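Long-range contact in ORF48 (Lactococcus phage TP901-1, PDB 3U6X), which probably forms part of the upper baseplate of the phage, as an immunoglobulin-like domain of the baseplate upper protein: residues V[6-11]-V[55-60]. Numbering follows the deposited sequence.
Sequences LEHDSE and QKVYVE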
ATOM      1  N   LEU V   6      -4.912   3.633  54.941  1.00 45.79           N
ATOM      2  CA  LEU V   6      -4.998   4.263  53.636  1.00 45.22           C
ATOM      3  C   LEU V   6      -6.206   3.727  52.906  1.00 49.93           C
ATOM      4  O   LEU V   6      -6.268   2.535  52.579  1.00 49.22           O
ATOM      5  CB  LEU V   6      -3.742   4.044  52.795  1.00 44.81           C
ATOM      6  CG  LEU V   6      -2.401   4.480  53.372  1.00 48.49           C
ATOM      7  CD1 LEU V   6      -1.268   3.948  52.504  1.00 48.51           C
ATOM      8  CD2 LEU V   6      -2.306   6.001  53.486  1.00 48.73           C
ATOM      9  N   GLU V   7      -7.195   4.606  52.696  1.00 47.32           N
ATOM     10  CA  GLU V   7      -8.406   4.270  51.955  1.00 47.11           C
ATOM     11  C   GLU V   7      -8.054   4.427  50.489  1.00 48.35           C
ATOM     12  O   GLU V   7      -7.311   5.345  50.138  1.00 47.58           O
ATOM     13  CB  GLU V   7      -9.587   5.162  52.377  1.00 48.83           C
ATOM     14  CG  GLU V   7     -10.203   4.760  53.715  1.00 59.85           C
ATOM     15  CD  GLU V   7     -11.465   5.477  54.178  1.00 84.00           C
ATOM     16  OE1 GLU V   7     -11.845   5.284  55.355  1.00 84.65           O
ATOM     17  OE2 GLU V   7     -12.077   6.219  53.373  1.00 77.34           O
ATOM     18  N   HIS V   8      -8.493   3.499  49.637  1.00 43.51           N
ATOM     19  CA  HIS V   8      -8.141   3.555  48.208  1.00 42.26           C
ATOM     20  C   HIS V   8      -9.256   3.192  47.213  1.00 49.79           C
ATOM     21  O   HIS V   8     -10.341   2.804  47.621  1.00 50.41           O
ATOM     22  CB  HIS V   8      -6.879   2.733  47.941  1.00 41.15           C
ATOM     23  CG  HIS V   8      -7.019   1.282  48.254  1.00 42.95           C
ATOM     24  ND1 HIS V   8      -7.496   0.390  47.318  1.00 44.40           N
ATOM     25  CD2 HIS V   8      -6.760   0.615  49.395  1.00 43.37           C
ATOM     26  CE1 HIS V   8      -7.527  -0.791  47.917  1.00 42.73           C
ATOM     27  NE2 HIS V   8      -7.085  -0.709  49.161  1.00 42.90           N
ATOM     28  N   ASP V   9      -8.991   3.339  45.904  1.00 48.03           N
ATOM     29  CA  ASP V   9      -9.986   3.076  44.850  1.00 48.37           C
ATOM     30  C   ASP V   9      -9.972   1.669  44.237  1.00 51.47           C
ATOM     31  O   ASP V   9     -10.823   1.371  43.394  1.00 51.48           O
ATOM     32  CB  ASP V   9      -9.906   4.142  43.742  1.00 50.75           C
ATOM     33  CG  ASP V   9      -8.583   4.265  42.989  1.00 67.23           C
ATOM     34  OD1 ASP V   9      -8.431   5.243  42.212  1.00 69.78           O
ATOM     35  OD2 ASP V   9      -7.708   3.374  43.153  1.00 72.01           O
ATOM     36  N   SER V  10      -9.005   0.823  44.625  1.00 47.34           N
ATOM     37  CA  SER V  10      -8.885  -0.534  44.094  1.00 46.77           C
ATOM     38  C   SER V  10      -9.770  -1.542  44.814  1.00 52.45           C
ATOM     39  O   SER V  10     -10.039  -1.437  46.006  1.00 53.31           O
ATOM     40  CB  SER V  10      -7.442  -1.013  44.155  1.00 48.83           C
ATOM     41  OG  SER V  10      -7.282  -2.296  43.570  1.00 55.33           O
ATOM     42  N   GLU V  11     -10.180  -2.557  44.080  1.00 48.48           N
ATOM     43  CA  GLU V  11     -10.991  -3.670  44.549  1.00 47.77           C
ATOM     44  C   GLU V  11     -10.053  -4.815  44.963  1.00 50.82           C
ATOM     45  O   GLU V  11     -10.509  -5.920  45.255  1.00 51.01           O
ATOM     46  CB  GLU V  11     -11.872  -4.129  43.373  1.00 49.12           C
ATOM     47  CG  GLU V  11     -13.351  -4.237  43.674  1.00 57.98           C
ATOM     48  CD  GLU V  11     -13.998  -3.160  44.523  1.00 76.14           C
ATOM     49  OE1 GLU V  11     -13.974  -1.963  44.142  1.00 52.01           O
ATOM     50  OE2 GLU V  11     -14.595  -3.542  45.553  1.00 70.92           O
ATOM     51  N   GLN V  55     -10.996  -1.720  49.926  1.00 43.49           N
ATOM     52  CA  GLN V  55     -10.562  -0.317  49.763  1.00 43.53           C
ATOM     53  C   GLN V  55      -9.894   0.318  50.985  1.00 49.09           C
ATOM     54  O   GLN V  55      -9.967   1.536  51.165  1.00 48.85           O
ATOM     55  CB  GLN V  55     -11.706   0.555  49.227  1.00 44.31           C
ATOM     56  CG  GLN V  55     -12.260   0.052  47.896  1.00 49.64           C
ATOM     57  CD  GLN V  55     -13.350   0.918  47.318  1.00 61.09           C
ATOM     58  OE1 GLN V  55     -13.928   1.790  47.980  1.00 56.57           O
ATOM     59  NE2 GLN V  55     -13.654   0.684  46.055  1.00 49.87           N
ATOM     60  N   LYS V  56      -9.216  -0.515  51.800  1.00 46.61           N
ATOM     61  CA  LYS V  56      -8.532  -0.095  53.024  1.00 46.59           C
ATOM     62  C   LYS V  56      -7.264  -0.912  53.213  1.00 48.90           C
ATOM     63  O   LYS V  56      -7.320  -2.144  53.203  1.00 48.04           O
ATOM     64  CB  LYS V  56      -9.457  -0.312  54.240  1.00 49.90           C
ATOM     65  CG  LYS V  56      -9.932   0.964  54.923  1.00 70.41           C
ATOM     66  CD  LYS V  56     -11.076   0.707  55.934  1.00 80.68           C
ATOM     67  CE  LYS V  56     -12.453   0.768  55.298  1.00 92.58           C
ATOM     68  NZ  LYS V  56     -12.909   2.170  55.084  1.00100.77           N
ATOM     69  N   VAL V  57      -6.121  -0.224  53.386  1.00 44.44           N
ATOM     70  CA  VAL V  57      -4.836  -0.849  53.675  1.00 43.28           C
ATOM     71  C   VAL V  57      -4.488  -0.446  55.105  1.00 47.04           C
ATOM     72  O   VAL V  57      -4.488   0.743  55.430  1.00 46.79           O
ATOM     73  CB  VAL V  57      -3.689  -0.416  52.710  1.00 46.21           C
ATOM     74  CG1 VAL V  57      -2.463  -1.295  52.900  1.00 45.65           C
ATOM     75  CG2 VAL V  57      -4.130  -0.461  51.268  1.00 46.10           C
ATOM     76  N   TYR V  58      -4.158  -1.425  55.940  1.00 43.01           N
ATOM     77  CA  TYR V  58      -3.675  -1.167  57.288  1.00 42.58           C
ATOM     78  C   TYR V  58      -2.151  -1.301  57.246  1.00 46.65           C
ATOM     79  O   TYR V  58      -1.647  -2.369  56.921  1.00 46.57           O
ATOM     80  CB  TYR V  58      -4.323  -2.116  58.293  1.00 43.35           C
ATOM     81  CG  TYR V  58      -5.833  -2.088  58.231  1.00 44.75           C
ATOM     82  CD1 TYR V  58      -6.559  -1.067  58.842  1.00 46.83           C
ATOM     83  CD2 TYR V  58      -6.542  -3.097  57.583  1.00 44.74           C
ATOM     84  CE1 TYR V  58      -7.952  -1.027  58.767  1.00 47.03           C
ATOM     85  CE2 TYR V  58      -7.934  -3.076  57.516  1.00 45.00           C
ATOM     86  CZ  TYR V  58      -8.634  -2.039  58.108  1.00 50.69           C
ATOM     87  OH  TYR V  58     -10.003  -2.027  58.031  1.00 49.21           O
ATOM     88  N   VAL V  59      -1.439  -0.182  57.439  1.00 43.36           N
ATOM     89  CA  VAL V  59       0.017  -0.079  57.372  1.00 43.13           C
ATOM     90  C   VAL V  59       0.591  -0.014  58.774  1.00 50.19           C
ATOM     91  O   VAL V  59       0.413   0.982  59.476  1.00 49.87           O
ATOM     92  CB  VAL V  59       0.452   1.142  56.521  1.00 46.35           C
ATOM     93  CG1 VAL V  59       1.956   1.155  56.313  1.00 45.78           C
ATOM     94  CG2 VAL V  59      -0.271   1.166  55.169  1.00 46.02           C
ATOM     95  N   GLU V  60       1.261  -1.089  59.183  1.00 49.26           N
ATOM     96  CA  GLU V  60       1.927  -1.199  60.478  1.00 50.16           C
ATOM     97  C   GLU V  60       3.435  -0.948  60.302  1.00 53.97           C
ATOM     98  O   GLU V  60       4.070  -1.632  59.520  1.00 54.15           O
ATOM     99  CB  GLU V  60       1.677  -2.572  61.089  1.00 52.25           C
ATOM    100  CG  GLU V  60       0.667  -2.552  62.212  1.00 67.60           C
ATOM    101  CD  GLU V  60       1.170  -3.179  63.493  1.00 94.66           C
ATOM    102  OE1 GLU V  60       1.418  -2.419  64.456  1.00 95.95           O
ATOM    103  OE2 GLU V  60       1.330  -4.422  63.533  1.00 92.45           O
TER
HETATM  104  O   HOH W   1     -10.214  -4.177  48.104  1.00 50.36           O
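Leu6 and Val57 face each other as an antiparallel hydrogen-bonded pair: Leu6 N gives to Val57 O at 3.0 Å, nearly straight (170° at the hydrogen), and Val57 N returns to Leu6 O at 2.9 Å. On the same face of the sheet, Leu6 CD1 meets Val59 CG2 at 4.0 Å. Glu7, on the other face, forms a non-hydrogen-bonded pair with Lys56. Their side chains run alongside, the lysine bending at its far end; Lys56 NZ lies 3.3 Å from Glu7 OE1, a salt bridge whose hydrogen bond is weak, and Tyr101 OH also binds that oxygen. The bridging pattern stops here, yet His8 N still reaches Gln55 O at 2.9 Å, the donor lying above the carbonyl plane. With CG between the backbone N and the carbonyl carbon (chi1 62°), the His8 imidazole lays one face over the main chain of Gln55, whose CA makes a CH-pi contact 3.7 Å from the His8 ring centroid. Ser10 N, in the ring plane, donates to His8 ND1 and so restrains the ring's rotation. Gln55 NE2 bonds weakly to Glu11 OE1 (3.3 Å), planes 59° apart; Glu11 OE2 pairs with Arg54. In this immunoglobulin-like domain's antiparallel sheet the order is 43-53, 56-60, 3-8, 97-102, and Leu6 and Val59 pack on Phe90 of non-adjacent strand 86-92.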